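Local coordinates for DNA-entry nuclease (Competence-specific nuclease) (Streptococcus agalactiae ILRI112, PDB 4QGO), which probably cleaves DNA as a non-specific endonuclease of the His-Me finger (beta-beta-alpha metal) clan and is regarded as a virulence factor of the bacterium, at residues Gln28-Asn31 and Gly32-Glu35; Leu113-Tyr116 and Ala117-Gly120. The protein carries 1 engineered substitution. All coordinates share one frame; numbering follows the deposited sequence.

Contact 1: Gln28-Asn31 and Gly32-Glu35; sequences QYVN and GIYE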
loop_
_atom_site.group_PDB
_atom_site.type_symbol
_atom_site.label_atom_id
_atom_site.label_comp_id
_atom_site.label_asym_id
_atom_site.label_seq_id
_atom_site.Cartn_x
_atom_site.Cartn_y
_atom_site.Cartn_z
ATOM N N GLN A 28 3.587 -14.104 -8.799
ATOM C CA GLN A 28 3.056 -14.092 -10.153
ATOM C C GLN A 28 2.222 -12.848 -10.377
ATOM O O GLN A 28 1.584 -12.346 -9.458
ATOM C CB GLN A 28 2.230 -15.344 -10.432
ATOM C CG GLN A 28 1.034 -15.513 -9.517
ATOM C CD GLN A 28 0.322 -16.828 -9.739
ATOM O OE1 GLN A 28 0.395 -17.735 -8.910
ATOM N NE2 GLN A 28 -0.366 -16.941 -10.858
ATOM N N TYR A 29 2.249 -12.357 -11.610
ATOM C CA TYR A 29 1.480 -11.184 -11.995
ATOM C C TYR A 29 0.077 -11.620 -12.359
ATOM O O TYR A 29 -0.115 -12.478 -13.215
ATOM C CB TYR A 29 2.141 -10.521 -13.192
ATOM C CG TYR A 29 1.581 -9.174 -13.583
ATOM C CD1 TYR A 29 2.095 -8.012 -13.030
ATOM C CD2 TYR A 29 0.559 -9.064 -14.523
ATOM C CE1 TYR A 29 1.613 -6.770 -13.398
ATOM C CE2 TYR A 29 0.069 -7.812 -14.904
ATOM C CZ TYR A 29 0.607 -6.680 -14.332
ATOM O OH TYR A 29 0.136 -5.436 -14.704
ATOM N N VAL A 30 -0.907 -11.038 -11.691
ATOM C CA VAL A 30 -2.287 -11.353 -11.984
ATOM C C VAL A 30 -3.146 -10.138 -11.687
ATOM O O VAL A 30 -3.015 -9.517 -10.631
ATOM C CB VAL A 30 -2.757 -12.614 -11.217
ATOM C CG1 VAL A 30 -2.520 -12.459 -9.736
ATOM C CG2 VAL A 30 -4.211 -12.931 -11.507
ATOM N N ASN A 31 -4.030 -9.796 -12.618
ATOM C CA ASN A 31 -4.957 -8.686 -12.415
ATOM C C ASN A 31 -4.243 -7.380 -12.087
ATOM O O ASN A 31 -4.735 -6.603 -11.274
ATOM C CB ASN A 31 -5.936 -8.991 -11.272
ATOM C CG ASN A 31 -6.798 -10.207 -11.533
ATOM O OD1 ASN A 31 -6.755 -11.184 -10.780
ATOM N ND2 ASN A 31 -7.617 -10.141 -12.574
ATOM N N GLY A 32 -3.066 -7.161 -12.667
ATOM C CA GLY A 32 -2.375 -5.898 -12.484
ATOM C C GLY A 32 -1.481 -5.822 -11.259
ATOM O O GLY A 32 -0.797 -4.825 -11.058
ATOM N N ILE A 33 -1.454 -6.874 -10.445
ATOM C CA ILE A 33 -0.642 -6.852 -9.229
ATOM C C ILE A 33 0.218 -8.112 -9.140
ATOM O O ILE A 33 0.090 -9.003 -9.980
ATOM C CB ILE A 33 -1.515 -6.627 -7.964
ATOM C CG1 ILE A 33 -2.640 -7.665 -7.822
ATOM C CG2 ILE A 33 -2.163 -5.235 -8.039
ATOM C CD1 ILE A 33 -2.204 -9.054 -7.348
ATOM N N TYR A 34 1.097 -8.187 -8.145
ATOM C CA TYR A 34 1.845 -9.418 -7.902
ATOM C C TYR A 34 1.299 -10.127 -6.674
ATOM O O TYR A 34 1.319 -9.579 -5.565
ATOM C CB TYR A 34 3.346 -9.136 -7.746
ATOM C CG TYR A 34 4.030 -8.840 -9.056
ATOM C CD1 TYR A 34 4.529 -9.867 -9.847
ATOM C CD2 TYR A 34 4.171 -7.535 -9.507
ATOM C CE1 TYR A 34 5.141 -9.598 -11.060
ATOM C CE2 TYR A 34 4.781 -7.259 -10.720
ATOM C CZ TYR A 34 5.269 -8.295 -11.486
ATOM O OH TYR A 34 5.881 -8.026 -12.692
ATOM N N GLU A 35 0.801 -11.336 -6.888
ATOM C CA GLU A 35 0.436 -12.220 -5.804
ATOM C C GLU A 35 1.740 -12.836 -5.307
ATOM O O GLU A 35 2.551 -13.310 -6.118
ATOM C CB GLU A 35 -0.509 -13.298 -6.326
ATOM C CG GLU A 35 -1.002 -14.279 -5.291
ATOM C CD GLU A 35 -1.855 -15.385 -5.899
ATOM O OE1 GLU A 35 -1.964 -16.464 -5.279
ATOM O OE2 GLU A 35 -2.409 -15.184 -7.004
#

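Contact 2: Leu113-Tyr116 and Ala117-Gly120; sequences LIAY and ALAG. With SO4 (sulfate ion), chain E.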
loop_
_atom_site.group_PDB
_atom_site.type_symbol
_atom_site.label_atom_id
_atom_site.label_comp_id
_atom_site.label_asym_id
_atom_site.label_seq_id
_atom_site.Cartn_x
_atom_site.Cartn_y
_atom_site.Cartn_z
ATOM N N LEU A 113 -0.615 4.312 3.982
ATOM C CA LEU A 113 -0.293 2.904 4.210
ATOM C C LEU A 113 -1.500 2.223 4.841
ATOM O O LEU A 113 -1.991 1.203 4.339
ATOM C CB LEU A 113 0.932 2.750 5.118
ATOM C CG LEU A 113 2.307 2.858 4.437
ATOM C CD1 LEU A 113 2.535 4.195 3.756
ATOM C CD2 LEU A 113 3.413 2.614 5.473
ATOM N N ILE A 114 -1.971 2.805 5.944
ATOM C CA ILE A 114 -3.163 2.316 6.636
ATOM C C ILE A 114 -4.302 3.309 6.408
ATOM O O ILE A 114 -4.221 4.460 6.825
ATOM C CB ILE A 114 -2.920 2.159 8.153
ATOM C CG1 ILE A 114 -1.656 1.332 8.431
ATOM C CG2 ILE A 114 -4.128 1.515 8.807
ATOM C CD1 ILE A 114 -1.754 -0.119 7.993
ATOM N N ALA A 115 -5.353 2.846 5.731
ATOM C CA ALA A 115 -6.483 3.689 5.335
ATOM C C ALA A 115 -7.267 4.298 6.494
ATOM O O ALA A 115 -7.481 3.666 7.528
ATOM C CB ALA A 115 -7.427 2.904 4.419
ATOM N N TYR A 116 -7.706 5.533 6.281
ATOM C CA TYR A 116 -8.517 6.256 7.240
ATOM C C TYR A 116 -9.748 5.454 7.642
ATOM O O TYR A 116 -10.075 5.357 8.823
ATOM C CB TYR A 116 -8.941 7.612 6.647
ATOM C CG TYR A 116 -9.795 8.434 7.587
ATOM C CD1 TYR A 116 -9.225 9.099 8.660
ATOM C CD2 TYR A 116 -11.174 8.521 7.414
ATOM C CE1 TYR A 116 -9.994 9.841 9.534
ATOM C CE2 TYR A 116 -11.946 9.273 8.278
ATOM C CZ TYR A 116 -11.348 9.921 9.339
ATOM O OH TYR A 116 -12.105 10.668 10.217
ATOM N N ALA A 117 -10.437 4.874 6.666
ATOM C CA ALA A 117 -11.664 4.145 6.972
ATOM C C ALA A 117 -11.405 2.927 7.860
ATOM O O ALA A 117 -12.281 2.486 8.594
ATOM C CB ALA A 117 -12.368 3.725 5.691
ATOM N N LEU A 118 -10.196 2.379 7.791
ATOM C CA LEU A 118 -9.896 1.158 8.531
ATOM C C LEU A 118 -9.514 1.408 9.984
ATOM O O LEU A 118 -9.823 0.596 10.855
ATOM C CB LEU A 118 -8.801 0.342 7.831
ATOM C CG LEU A 118 -9.142 -0.126 6.422
ATOM C CD1 LEU A 118 -7.944 -0.847 5.808
ATOM C CD2 LEU A 118 -10.368 -1.033 6.435
ATOM N N ALA A 119 -8.868 2.540 10.257
ATOM C CA ALA A 119 -8.293 2.733 11.578
ATOM C C ALA A 119 -8.479 4.136 12.133
ATOM O O ALA A 119 -7.902 4.480 13.171
ATOM C CB ALA A 119 -6.851 2.388 11.528
ATOM N N GLY A 120 -9.297 4.931 11.450
ATOM C CA GLY A 120 -9.499 6.319 11.828
ATOM C C GLY A 120 -10.110 6.561 13.199
ATOM O O GLY A 120 -10.090 7.688 13.691
HETATM S S SO4 E . -11.051 13.439 12.479
HETATM O O1 SO4 E . -10.512 14.276 11.412
HETATM O O2 SO4 E . -10.728 12.038 12.210
HETATM O O3 SO4 E . -10.464 13.835 13.756
HETATM O O4 SO4 E . -12.500 13.613 12.540
#

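Contact 1: Gln28-Asn31 and Gly32-Glu35
Tyr29 and Tyr34 sit opposite one another in the non-hydrogen-bonded pair of a tight beta hairpin and meet as a T-shaped aromatic pair, the edge of Tyr29 turned to the face of Tyr34. The contact is made by Tyr29 CD1, 3.5 Å from Tyr34 CZ and offset toward the rim of that ring. The ring planes stand at 75°, with centroids 5.2 Å apart. Having CG anti to the backbone N (chi1 -171°) carries the Tyr29 ring along its own strand toward Gly32, where Tyr29 OH comes 3.4 Å from Gly32 CA.

The other face of the hairpin holds Gln28, Val30, Ile33 and Glu35. Gln28 and Glu35 run side by side; in the Glu35 conformer described, the amide and carboxylate planes are stacked nearly parallel. Val30 CG1 packs 4.2 Å from Ile33 CD1.

The backbone sets this pairing. Val30 N donates to Ile33 O at 2.8 Å, and Ile33 N returns a bond to Val30 O. A second reciprocal pair joins Gln28 and Glu35, leaving Tyr29 and Tyr34 between them, CA atoms 4.5 Å apart. Asn31 and Gly32 form the corners of a type I' turn, both with positive phi.

Both phenol hydroxyls bond to Asp9, Tyr29 OH to its carboxylate and Tyr34 OH to its carbonyl. Helix 12-22 covers Tyr34 through Gln15 and Leu18, and Ile33 packs on Val204 and Ile206 of strand 201-207, the neighbour of strand 33-36 in the seven-stranded antiparallel sheet, 27-30 being one of its two outermost strands within this chain.

Contact 2: Leu113-Tyr116 and Ala117-Gly120
Ala115 O accepts from two backbone donors in the first turn of helix 116-119. Leu118 N lies 3.0 Å from Ala115 O, and Ala119 N lies 3.3 Å from Ala115 O. One donor is three residues on and the other four, so this N-cap carbonyl is shared between a 3-10-like and an alpha-helical bond.

Tyr116 O is satisfied next: Gly120 N donates to Tyr116 O at 2.8 Å, and Ala119 N adds a weak bond. Arg75 NH1 donates to Ala117 O, and ahead of the helix Ile114 N is hydrogen-bonded to Asn134 OD1.

A chi1 of 180° turns the Tyr116 ring away from its backbone N, and Tyr116 OH donates at 2.8 Å to O2 of a sulfate, probably from the crystallisation liquor. That O2 lies at the ring edge in plane; the backbone N of Arg81 also bonds the ion, and Arg80 makes a cation-pi contact with the ring.

On the apolar side, Ala115 CB touches Leu118 CG at 4.0 Å, and Ile114 CG2 lies 3.9 Å from Ala119 CB. Leu118 continues onto Val160 of helix 153-165. The whole is a short helical turn with Ala115 at the N-cap position, following strand 108-112 inside the family's nuclease domain.

Contact 1 closes before contact 2 opens, and the two lie on opposite sides of the chain's centre, with centres about 24 Å apart and nearest atoms about 14 Å apart, so neither touches the other. The seven-stranded antiparallel sheet relates them: residues 28-35 form the hairpin of strands 27-30 and 33-36 at one end of the strand order, whereas residues 113-120 pack against strands 170-177 and 66-70 toward the other end. Contact 1 is therefore part of the sheet itself, while contact 2 belongs to a connection laid against it after strand 108-112. Together they sample two separate regions of one nuclease domain, tied through a common sheet.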